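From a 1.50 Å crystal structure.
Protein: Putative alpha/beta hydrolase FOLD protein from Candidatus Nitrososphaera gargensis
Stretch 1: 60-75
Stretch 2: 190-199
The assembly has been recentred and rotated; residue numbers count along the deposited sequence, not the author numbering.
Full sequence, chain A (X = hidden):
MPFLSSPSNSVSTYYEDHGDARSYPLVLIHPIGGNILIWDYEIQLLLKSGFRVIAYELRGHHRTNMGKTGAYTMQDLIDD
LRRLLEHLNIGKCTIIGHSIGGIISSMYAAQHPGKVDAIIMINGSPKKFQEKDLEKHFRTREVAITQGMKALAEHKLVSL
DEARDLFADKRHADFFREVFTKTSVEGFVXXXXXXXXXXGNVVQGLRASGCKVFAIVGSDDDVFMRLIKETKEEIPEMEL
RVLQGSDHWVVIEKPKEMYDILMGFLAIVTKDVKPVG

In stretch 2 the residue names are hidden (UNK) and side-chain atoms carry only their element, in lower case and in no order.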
# COMPACT_ATOMS: atom_id res chain seq x y z
N GLY A 60 7.53 12.88 0.80
CA GLY A 60 8.78 12.18 0.97
C GLY A 60 9.80 12.35 -0.13
O GLY A 60 10.85 11.64 -0.18
N HIS A 61 9.54 13.26 -1.08
CA HIS A 61 10.42 13.52 -2.19
C HIS A 61 11.02 14.93 -1.99
O HIS A 61 10.32 15.92 -1.84
CB HIS A 61 9.67 13.48 -3.50
CG HIS A 61 9.33 12.08 -3.92
ND1 HIS A 61 8.51 11.22 -3.22
CD2 HIS A 61 9.78 11.38 -4.98
CE1 HIS A 61 8.47 10.05 -3.85
NE2 HIS A 61 9.23 10.12 -4.92
N HIS A 62 12.36 14.97 -1.89
CA HIS A 62 13.17 16.22 -1.81
C HIS A 62 12.69 17.02 -0.62
O HIS A 62 12.85 16.59 0.53
CB HIS A 62 13.16 16.92 -3.16
CG HIS A 62 14.16 18.02 -3.34
ND1 HIS A 62 15.26 18.24 -2.55
CD2 HIS A 62 14.14 18.98 -4.27
CE1 HIS A 62 15.93 19.30 -3.04
NE2 HIS A 62 15.28 19.75 -4.07
N ARG A 63 12.07 18.15 -0.86
CA ARG A 63 11.70 19.10 0.23
C ARG A 63 10.43 18.81 0.90
O ARG A 63 10.16 19.43 1.95
CB ARG A 63 11.75 20.54 -0.30
CG ARG A 63 13.17 20.94 -0.64
CD ARG A 63 13.27 22.11 -1.59
NE ARG A 63 12.90 21.74 -2.97
CZ ARG A 63 13.24 22.38 -4.06
NH1 ARG A 63 14.00 23.48 -3.96
NH2 ARG A 63 12.91 21.93 -5.24
N THR A 64 9.60 17.90 0.42
CA THR A 64 8.37 17.49 1.08
C THR A 64 8.58 16.31 2.01
O THR A 64 9.21 15.35 1.64
CB THR A 64 7.28 17.19 0.04
OG1 THR A 64 7.05 18.37 -0.74
CG2 THR A 64 5.97 16.74 0.70
N ASN A 65 8.08 16.42 3.20
CA ASN A 65 8.11 15.42 4.23
C ASN A 65 7.03 14.38 4.10
O ASN A 65 6.36 14.32 3.07
CB ASN A 65 8.08 16.08 5.58
CG ASN A 65 6.73 16.63 5.89
OD1 ASN A 65 5.93 16.87 5.03
ND2 ASN A 65 6.43 16.75 7.18
N MET A 66 6.85 13.50 5.11
CA MET A 66 5.81 12.53 5.12
C MET A 66 4.63 12.85 6.02
O MET A 66 3.55 12.31 5.79
CB MET A 66 6.41 11.17 5.51
CG MET A 66 7.44 10.60 4.55
SD MET A 66 6.76 10.14 2.97
CE MET A 66 5.72 8.70 3.37
N GLY A 67 4.78 13.72 6.98
CA GLY A 67 3.70 13.96 7.95
C GLY A 67 3.67 12.93 9.04
O GLY A 67 4.66 12.28 9.39
N LYS A 68 2.48 12.76 9.58
CA LYS A 68 2.19 11.95 10.73
C LYS A 68 2.40 10.49 10.44
O LYS A 68 2.57 9.70 11.37
CB LYS A 68 0.70 12.19 11.11
CG LYS A 68 0.40 13.51 11.83
CD LYS A 68 -1.01 13.60 12.36
CE LYS A 68 -1.26 15.00 12.92
NZ LYS A 68 -2.68 15.09 13.29
N THR A 69 2.23 10.09 9.19
CA THR A 69 2.28 8.66 8.81
C THR A 69 3.35 8.46 7.78
O THR A 69 3.92 9.44 7.24
CB THR A 69 0.95 8.21 8.18
OG1 THR A 69 0.79 8.88 6.91
CG2 THR A 69 -0.18 8.51 9.09
N GLY A 70 3.67 7.23 7.47
CA GLY A 70 4.61 6.91 6.48
C GLY A 70 4.10 6.02 5.35
O GLY A 70 4.89 5.48 4.56
N ALA A 71 2.79 5.89 5.28
CA ALA A 71 2.07 5.12 4.26
C ALA A 71 0.87 5.88 3.90
O ALA A 71 0.31 6.59 4.74
CB ALA A 71 1.65 3.73 4.77
N TYR A 72 0.38 5.65 2.69
CA TYR A 72 -0.82 6.37 2.22
C TYR A 72 -1.35 5.70 1.00
O TYR A 72 -0.72 4.78 0.43
CB TYR A 72 -0.48 7.81 1.91
CG TYR A 72 0.64 8.03 0.92
CD1 TYR A 72 0.42 7.81 -0.42
CD2 TYR A 72 1.95 8.26 1.32
CE1 TYR A 72 1.42 7.92 -1.33
CE2 TYR A 72 2.98 8.41 0.40
CZ TYR A 72 2.70 8.23 -0.95
OH TYR A 72 3.69 8.37 -1.90
N THR A 73 -2.52 6.10 0.56
CA THR A 73 -3.14 5.60 -0.67
C THR A 73 -3.03 6.66 -1.71
O THR A 73 -2.74 7.85 -1.46
CB THR A 73 -4.60 5.25 -0.50
OG1 THR A 73 -5.35 6.45 -0.20
CG2 THR A 73 -4.77 4.24 0.61
N MET A 74 -3.29 6.29 -2.96
CA MET A 74 -3.36 7.29 -4.00
C MET A 74 -4.33 8.40 -3.68
O MET A 74 -4.06 9.56 -4.00
CB MET A 74 -3.77 6.67 -5.34
CG MET A 74 -2.79 5.76 -6.05
SD MET A 74 -1.12 6.40 -6.20
CE MET A 74 -1.47 7.77 -7.19
N GLN A 75 -5.45 8.07 -3.07
CA GLN A 75 -6.38 9.13 -2.68
C GLN A 75 -5.80 10.20 -1.85
O GLN A 75 -6.11 11.39 -2.00
CB GLN A 75 -7.59 8.51 -2.01
CG GLN A 75 -8.68 9.52 -1.74
CD GLN A 75 -9.23 10.10 -3.02
OE1 GLN A 75 -9.50 9.36 -3.99
NE2 GLN A 75 -9.36 11.41 -3.07
N UNK A 190 7.04 4.34 0.33
CA UNK A 190 5.63 4.61 0.42
C UNK A 190 5.01 4.81 -0.95
O UNK A 190 3.88 4.40 -1.19
c UNK A 190 5.36 5.79 1.23
N UNK A 191 5.68 5.47 -1.86
CA UNK A 191 5.11 5.77 -3.16
C UNK A 191 4.91 4.48 -3.95
O UNK A 191 3.90 4.28 -4.62
c UNK A 191 5.92 6.78 -3.89
N UNK A 192 5.93 3.64 -3.91
CA UNK A 192 5.82 2.39 -4.62
C UNK A 192 4.69 1.49 -4.06
O UNK A 192 3.94 0.82 -4.76
c UNK A 192 8.18 2.41 -5.49
c UNK A 192 7.13 1.64 -4.75
o UNK A 192 7.59 1.24 -3.46
N UNK A 193 4.56 1.47 -2.74
CA UNK A 193 3.47 0.72 -2.11
C UNK A 193 2.10 1.33 -2.56
O UNK A 193 1.14 0.61 -2.80
c UNK A 193 3.65 0.70 -0.59
c UNK A 193 4.86 -0.14 -0.21
c UNK A 193 2.38 0.21 0.09
N UNK A 194 2.02 2.66 -2.61
CA UNK A 194 0.79 3.32 -2.98
C UNK A 194 0.29 2.91 -4.34
O UNK A 194 -0.90 3.03 -4.64
c UNK A 194 0.91 4.81 -2.88
N UNK A 195 1.19 2.48 -5.21
CA UNK A 195 0.73 2.06 -6.55
C UNK A 195 -0.28 0.94 -6.47
O UNK A 195 -1.09 0.79 -7.38
c UNK A 195 2.94 2.77 -7.67
c UNK A 195 2.30 3.95 -8.36
c UNK A 195 4.08 2.22 -8.45
c UNK A 195 1.93 1.64 -7.42
N UNK A 196 -0.23 0.11 -5.47
CA UNK A 196 -1.25 -0.96 -5.30
C UNK A 196 -2.63 -0.48 -4.97
O UNK A 196 -3.61 -1.21 -5.03
c UNK A 196 1.13 -4.88 -5.45
c UNK A 196 -0.83 -1.92 -4.19
c UNK A 196 1.64 -2.51 -4.22
c UNK A 196 0.09 -4.04 -5.11
c UNK A 196 2.38 -4.56 -5.14
o UNK A 196 3.44 -5.44 -5.44
c UNK A 196 0.33 -2.82 -4.53
c UNK A 196 2.65 -3.39 -4.51
N UNK A 197 -2.74 0.80 -4.59
CA UNK A 197 -4.00 1.37 -4.11
C UNK A 197 -4.71 2.15 -5.18
O UNK A 197 -5.75 2.78 -4.88
c UNK A 197 -2.96 1.58 -1.87
c UNK A 197 -3.80 2.26 -2.87
o UNK A 197 -3.15 3.47 -3.27
N UNK A 198 -4.24 2.11 -6.43
CA UNK A 198 -4.96 2.80 -7.54
C UNK A 198 -6.32 2.10 -7.72
O UNK A 198 -6.31 0.86 -7.82
c UNK A 198 -4.98 3.19 -9.97
c UNK A 198 -2.82 3.38 -8.71
c UNK A 198 -1.88 2.97 -9.84
c UNK A 198 -4.18 2.67 -8.81
N UNK A 199 -7.40 2.81 -7.76
CA UNK A 199 -8.72 2.15 -7.93
C UNK A 199 -8.84 1.59 -9.32
O UNK A 199 -8.27 2.12 -10.28
c UNK A 199 -7.53 4.21 -7.44
c UNK A 199 -9.00 4.35 -7.07
c UNK A 199 -9.72 3.24 -7.67
O HOH W 1 1.97 3.90 0.89
O HOH W 2 -6.54 5.27 -3.54

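Position 190 carries a single side-chain carbon, its CB, pointing toward stretch 1. Three groups close on it: Gly 70 O at 3.4 Å from CB, Met 66 CE at 3.6 Å from CB, and Tyr 72 CE2 at 3.6 Å from CB. One carbon beyond CA defines Ala 190.

Position 191 also has one carbon, set sideways. Tyr 72 OH lies 3.2 Å from the CA of 191 and 3.4 Å from its CB, while His 61 CE1 approaches the same CB edge-on at 4.1 Å. This is Ala 191.

At position 192 one carbon bears an oxygen and a carbon. The CA-to-CB bond points away and nothing of stretch 1 is touched. A beta-branched hydroxyl side chain identifies Thr 192.

Position 193 shows three carbons, the first carrying the other two. It lies sideways and makes no contact within 4.5 Å; the fork fits Val 193.

Position 194 again has one carbon, directed toward stretch 1, with Tyr 72 CE1 3.5 Å from CB and Met 74 SD 4.2 Å from CB. It is Ala 194.

Position 195 has four carbons forked at the second. CA-to-CB points away from stretch 1, and although the end comes nearer, no side-chain atom falls within 4.5 Å. The pattern is that of Leu 195.

Position 196 has one carbon followed by a six-carbon ring bearing an oxygen. The side-chain end leads away, with no atom within 4.5 Å of stretch 1. It is Tyr 196.

Position 197 has one carbon carrying an oxygen and a carbon; the side-chain oxygen lies 2.8 Å from Met 74 N, so this is Thr 197. Its OG1 accepts a hydrogen bond from Met 74 N (N-H...O angle 160°) and donates one to Ala 194 O (OG1 to O, 2.7 Å).

Position 198 has four carbons, forked at the first, with one arm two carbons long. Its CB points away, yet a carbon of the longer arm lies 3.6 Å from Met 74 CG; this is Ile 198.

Position 199 has three carbons closing a ring onto the backbone N, none within 4.5 Å of stretch 1. Only proline closes such a ring: Pro 199.

The contact pairs close packing with a polar anchor. Ala 190 and Ala 194, one helical turn apart (Ala 194 N to Ala 190 O, 2.9 Å), both present CB to the obliquely placed Tyr 72 ring. Beyond them, Thr 197 OG1 binds the first helical residue after the N-cap Thr 73. Water 1 links Tyr 72 N to Ala 190 O, and water 2 links Gln 75 N to Thr 197 O.

Stretch 2 190-199: AATVALYTIP
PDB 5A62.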